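Local coordinates for protein lipase aflb (Neosartorya fumigata, PDB 6IDY) that probably hydrolyses the ester bonds of lipids, as a calcium-bound fungal lipase of the alpha/beta-hydrolase fold, at residues Ala170-Thr175 with Leu415-Ala420; Pro118-Gln123 with Ile216-Ala221. All blocks are in the same frame, centred on the assembly; numbering follows the deposited sequence.

Contact 1: residues Ala170-Thr175 with Leu415-Ala420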
loop_
_atom_site.group_PDB
_atom_site.type_symbol
_atom_site.label_atom_id
_atom_site.label_comp_id
_atom_site.label_asym_id
_atom_site.label_seq_id
_atom_site.Cartn_x
_atom_site.Cartn_y
_atom_site.Cartn_z
ATOM N N ALA A 170 7.246 -2.814 2.679
ATOM C CA ALA A 170 8.493 -3.057 1.951
ATOM C C ALA A 170 8.569 -2.440 0.549
ATOM O O ALA A 170 9.517 -2.721 -0.188
ATOM C CB ALA A 170 8.745 -4.558 1.883
ATOM N N THR A 171 7.584 -1.611 0.173
ATOM C CA THR A 171 7.541 -1.062 -1.179
ATOM C C THR A 171 7.427 0.462 -1.162
ATOM O O THR A 171 6.481 0.985 -0.571
ATOM C CB THR A 171 6.443 -1.754 -2.021
ATOM O OG1 THR A 171 6.242 -3.098 -1.564
ATOM C CG2 THR A 171 6.784 -1.784 -3.507
ATOM N N PRO A 172 8.400 1.187 -1.769
ATOM C CA PRO A 172 8.323 2.662 -1.783
ATOM C C PRO A 172 7.101 3.158 -2.549
ATOM O O PRO A 172 6.704 2.536 -3.530
ATOM C CB PRO A 172 9.623 3.094 -2.481
ATOM C CG PRO A 172 10.500 1.902 -2.474
ATOM C CD PRO A 172 9.593 0.714 -2.498
ATOM N N ALA A 173 6.528 4.280 -2.105
ATOM C CA ALA A 173 5.349 4.907 -2.698
ATOM C C ALA A 173 5.518 5.266 -4.157
ATOM O O ALA A 173 4.647 4.940 -4.964
ATOM C CB ALA A 173 4.966 6.145 -1.905
ATOM N N GLY A 174 6.630 5.931 -4.475
ATOM C CA GLY A 174 6.948 6.403 -5.816
ATOM C C GLY A 174 6.798 5.348 -6.883
ATOM O O GLY A 174 6.034 5.541 -7.832
ATOM N N THR A 175 7.494 4.209 -6.712
ATOM C CA THR A 175 7.420 3.101 -7.662
ATOM C C THR A 175 6.040 2.439 -7.628
ATOM O O THR A 175 5.481 2.191 -8.698
ATOM C CB THR A 175 8.587 2.116 -7.493
ATOM O OG1 THR A 175 9.804 2.821 -7.738
ATOM C CG2 THR A 175 8.508 0.961 -8.474
ATOM N N LEU A 415 6.516 -6.788 -6.042
ATOM C CA LEU A 415 6.836 -7.890 -5.138
ATOM C C LEU A 415 8.326 -8.164 -5.110
ATOM O O LEU A 415 8.845 -8.591 -4.080
ATOM C CB LEU A 415 6.075 -9.161 -5.540
ATOM C CG LEU A 415 4.556 -9.123 -5.359
ATOM C CD1 LEU A 415 3.930 -10.333 -5.973
ATOM C CD2 LEU A 415 4.160 -9.006 -3.896
ATOM N N LEU A 416 9.016 -7.889 -6.235
ATOM C CA LEU A 416 10.463 -8.067 -6.366
ATOM C C LEU A 416 11.202 -7.041 -5.513
ATOM O O LEU A 416 12.197 -7.373 -4.873
ATOM C CB LEU A 416 10.895 -7.988 -7.837
ATOM C CG LEU A 416 10.169 -8.928 -8.816
ATOM C CD1 LEU A 416 10.506 -8.567 -10.253
ATOM C CD2 LEU A 416 10.513 -10.403 -8.550
ATOM N N ILE A 417 10.687 -5.807 -5.463
ATOM C CA ILE A 417 11.249 -4.745 -4.624
ATOM C C ILE A 417 10.960 -5.080 -3.152
ATOM O O ILE A 417 11.869 -5.010 -2.314
ATOM C CB ILE A 417 10.712 -3.347 -5.036
ATOM C CG1 ILE A 417 11.249 -2.948 -6.422
ATOM C CG2 ILE A 417 11.067 -2.292 -3.978
ATOM C CD1 ILE A 417 10.541 -1.756 -7.047
ATOM N N ALA A 418 9.702 -5.483 -2.857
ATOM C CA ALA A 418 9.285 -5.855 -1.504
ATOM C C ALA A 418 10.195 -6.946 -0.922
ATOM O O ALA A 418 10.628 -6.815 0.225
ATOM C CB ALA A 418 7.823 -6.284 -1.485
ATOM N N LEU A 419 10.569 -7.959 -1.742
ATOM C CA LEU A 419 11.463 -9.028 -1.304
ATOM C C LEU A 419 12.863 -8.501 -1.002
ATOM O O LEU A 419 13.406 -8.816 0.056
ATOM C CB LEU A 419 11.532 -10.198 -2.306
ATOM C CG LEU A 419 12.382 -11.397 -1.841
ATOM C CD1 LEU A 419 11.790 -12.059 -0.598
ATOM C CD2 LEU A 419 12.580 -12.392 -2.950
ATOM N N ALA A 420 13.426 -7.687 -1.921
ATOM C CA ALA A 420 14.743 -7.074 -1.764
ATOM C C ALA A 420 14.803 -6.238 -0.481
ATOM O O ALA A 420 15.736 -6.409 0.295
ATOM C CB ALA A 420 15.060 -6.208 -2.972
#
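The two threonine hydroxyls at this interface are gripped by one hydrogen bond each, Thr171 OG1 by the carbonyl O of Thr169 just upstream and Thr175 OG1 by Asn111 ND2. The chi1 of Thr171, -29°, lies well off a staggered position, with OG1 swung close to the backbone N, and this oxygen rests 3.6 Å from Ala418 CB, a purely van der Waals neighbour. The loop can approach helix 414-424 closely because alanines meet where the backbones converge: the CA atoms of Ala170 and Ala418 are 4.5 Å apart. Ala170 adopts a left-handed backbone conformation (phi 59°) and presents both its methyl and its carbonyl to the helix. Ala170 CB abuts Ala418 O at 3.4 Å, while Ala418 CA offers its hydrogen to Ala170 O over 3.4 Å in a nearly straight C-H...O contact (161° at H).

Ile417, one residue earlier on the helix, fills the apolar side of the joint with two branches. CG2, anti to the backbone N, reaches Pro172 CD at 3.7 Å, the ring and the branched chain crossing obliquely. CD1, carried on CG1 beside the backbone N, meets Thr175 CG2 at 3.7 Å, methyl to methyl. In Thr175 that methyl is anti to the backbone N and OG1 lies beside it. Leu16 of helix 16-24 also touches Ile417. Pro172 occupies the N-cap position of helix 173-178. The loop running from strand 161-166 into this helix, here backed by a C-terminal helix, probably corresponds to the oxyanion-hole segment of alpha/beta-hydrolase lipases such as Candida antarctica lipase B.

Contact 2: residues Pro118-Gln123 with Ile216-Ala221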
loop_
_atom_site.group_PDB
_atom_site.type_symbol
_atom_site.label_atom_id
_atom_site.label_comp_id
_atom_site.label_asym_id
_atom_site.label_seq_id
_atom_site.Cartn_x
_atom_site.Cartn_y
_atom_site.Cartn_z
ATOM N N PRO A 118 8.756 23.455 1.123
ATOM C CA PRO A 118 8.804 24.678 1.941
ATOM C C PRO A 118 8.134 24.537 3.302
ATOM O O PRO A 118 7.298 23.655 3.489
ATOM C CB PRO A 118 8.083 25.714 1.072
ATOM C CG PRO A 118 7.147 24.913 0.236
ATOM C CD PRO A 118 7.867 23.623 -0.050
ATOM N N SER A 119 8.504 25.414 4.250
ATOM C CA SER A 119 7.919 25.453 5.592
ATOM C C SER A 119 6.414 25.774 5.476
ATOM O O SER A 119 6.052 26.635 4.671
ATOM C CB SER A 119 8.614 26.511 6.441
ATOM O OG SER A 119 8.418 27.799 5.880
ATOM N N PRO A 120 5.519 25.075 6.211
ATOM C CA PRO A 120 4.083 25.375 6.075
ATOM C C PRO A 120 3.706 26.718 6.693
ATOM O O PRO A 120 4.322 27.144 7.674
ATOM C CB PRO A 120 3.400 24.205 6.790
ATOM C CG PRO A 120 4.395 23.741 7.786
ATOM C CD PRO A 120 5.757 23.999 7.198
ATOM N N LYS A 121 2.714 27.390 6.101
ATOM C CA LYS A 121 2.227 28.675 6.604
ATOM C C LYS A 121 0.901 28.495 7.340
ATOM O O LYS A 121 0.175 27.529 7.087
ATOM C CB LYS A 121 2.129 29.724 5.486
ATOM C CG LYS A 121 3.465 30.399 5.189
ATOM C CD LYS A 121 3.300 31.639 4.326
ATOM C CE LYS A 121 4.599 32.389 4.167
ATOM N NZ LYS A 121 4.417 33.653 3.406
ATOM N N GLY A 122 0.626 29.406 8.267
ATOM C CA GLY A 122 -0.581 29.390 9.084
ATOM C C GLY A 122 -0.321 28.873 10.484
ATOM O O GLY A 122 0.781 29.051 11.017
ATOM N N GLN A 123 -1.340 28.221 11.084
ATOM C CA GLN A 123 -1.242 27.657 12.433
ATOM C C GLN A 123 -0.188 26.543 12.489
ATOM O O GLN A 123 -0.031 25.794 11.515
ATOM C CB GLN A 123 -2.618 27.192 12.959
ATOM C CG GLN A 123 -3.196 25.933 12.287
ATOM C CD GLN A 123 -4.577 25.543 12.763
ATOM O OE1 GLN A 123 -5.031 25.908 13.857
ATOM N NE2 GLN A 123 -5.279 24.775 11.940
ATOM N N ILE A 216 -0.702 14.553 6.342
ATOM C CA ILE A 216 -2.081 15.040 6.349
ATOM C C ILE A 216 -2.140 16.521 6.725
ATOM O O ILE A 216 -2.631 17.330 5.937
ATOM C CB ILE A 216 -3.017 14.163 7.223
ATOM C CG1 ILE A 216 -3.240 12.762 6.582
ATOM C CG2 ILE A 216 -4.354 14.876 7.426
ATOM C CD1 ILE A 216 -3.865 11.693 7.559
ATOM N N ASN A 217 -1.609 16.873 7.909
ATOM C CA ASN A 217 -1.619 18.245 8.413
ATOM C C ASN A 217 -0.780 19.201 7.575
ATOM O O ASN A 217 -1.171 20.357 7.410
ATOM C CB ASN A 217 -1.230 18.285 9.886
ATOM C CG ASN A 217 -2.324 17.764 10.787
ATOM O OD1 ASN A 217 -3.512 17.749 10.432
ATOM N ND2 ASN A 217 -1.955 17.350 11.985
ATOM N N TYR A 218 0.318 18.706 6.982
ATOM C CA TYR A 218 1.173 19.526 6.131
ATOM C C TYR A 218 0.518 19.826 4.781
ATOM O O TYR A 218 0.536 20.979 4.342
ATOM C CB TYR A 218 2.577 18.902 5.961
ATOM C CG TYR A 218 3.458 19.663 4.994
ATOM C CD1 TYR A 218 4.209 20.755 5.415
ATOM C CD2 TYR A 218 3.505 19.318 3.647
ATOM C CE1 TYR A 218 4.990 21.486 4.516
ATOM C CE2 TYR A 218 4.279 20.037 2.742
ATOM C CZ TYR A 218 5.024 21.116 3.180
ATOM O OH TYR A 218 5.788 21.804 2.277
ATOM N N ILE A 219 -0.014 18.794 4.109
ATOM C CA ILE A 219 -0.641 18.970 2.799
ATOM C C ILE A 219 -1.910 19.813 2.941
ATOM O O ILE A 219 -2.139 20.696 2.114
ATOM C CB ILE A 219 -0.831 17.624 2.044
ATOM C CG1 ILE A 219 0.544 16.963 1.710
ATOM C CG2 ILE A 219 -1.717 17.757 0.796
ATOM C CD1 ILE A 219 1.488 17.694 0.680
ATOM N N SER A 220 -2.669 19.619 4.034
ATOM C CA SER A 220 -3.862 20.429 4.285
ATOM C C SER A 220 -3.496 21.910 4.486
ATOM O O SER A 220 -4.187 22.780 3.950
ATOM C CB SER A 220 -4.637 19.902 5.489
ATOM O OG SER A 220 -5.822 20.651 5.701
ATOM N N ALA A 221 -2.397 22.185 5.225
ATOM C CA ALA A 221 -1.924 23.548 5.515
ATOM C C ALA A 221 -1.484 24.319 4.272
ATOM O O ALA A 221 -1.972 25.431 4.062
ATOM C CB ALA A 221 -0.800 23.516 6.540
#
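A single hydrogen bond carries the polar part of this surface contact: the Tyr218 hydroxyl donates to Pro118 O across 2.7 Å. It approaches in the carbonyl plane, on a lone pair, with a C=O...OH angle of 144°. The acceptor lies at the ring's edge, near its plane, so the bond holds the far end of the phenol against the extended loop. Pro118 CD sits beside the same Tyr218 OH at 3.6 Å, a van der Waals neighbour. Tyr218 gets there because CG stands anti to the backbone N (chi1 175°), which sends the ring obliquely outward from the helix, so that its hydroxyl end comes up to Pro118.

Helix 205-223, which bears the tyrosine, links strand 190-195 to strand 227-232 in a beta-alpha-beta crossover of the alpha/beta-hydrolase sheet; Ile219 packs inward on Ile164 of the intervening strand 161-166.

The apolar contacts are those of Pro120 with Tyr218 and with Ala221. The Pro120 ring crosses the tyrosine at about a right angle, its CD meeting the ring edge at CE1, 3.8 Å away, and its CB lying as close to CD1. One helical turn beyond the tyrosine, the methyl of Ala221 points at the loop and meets Pro120 CB at 4.3 Å. Arg144 of helix 140-145 touches both Pro120 and Tyr218.

Contacts 1 and 2 lie 28 Å apart between centres, with nearest atoms about 12 Å apart, and they do not touch. Strand 161-166 relates them: the loop of contact 1 lies just beyond its end, whereas the helix of contact 2 packs along it. In sequence the segments alternate, one contact being buried and the other at the surface. In this fold the nucleophile is expected at the turn between strand 227-232 and helix 235-245; residues 170-175 probably belong to the oxyanion-loop region, as in related lipases, while contact 2 joins a surface loop to helix 205-223. Neither contact supplies residues to the calcium site of Asp255, Ala377, His380 and Gly382.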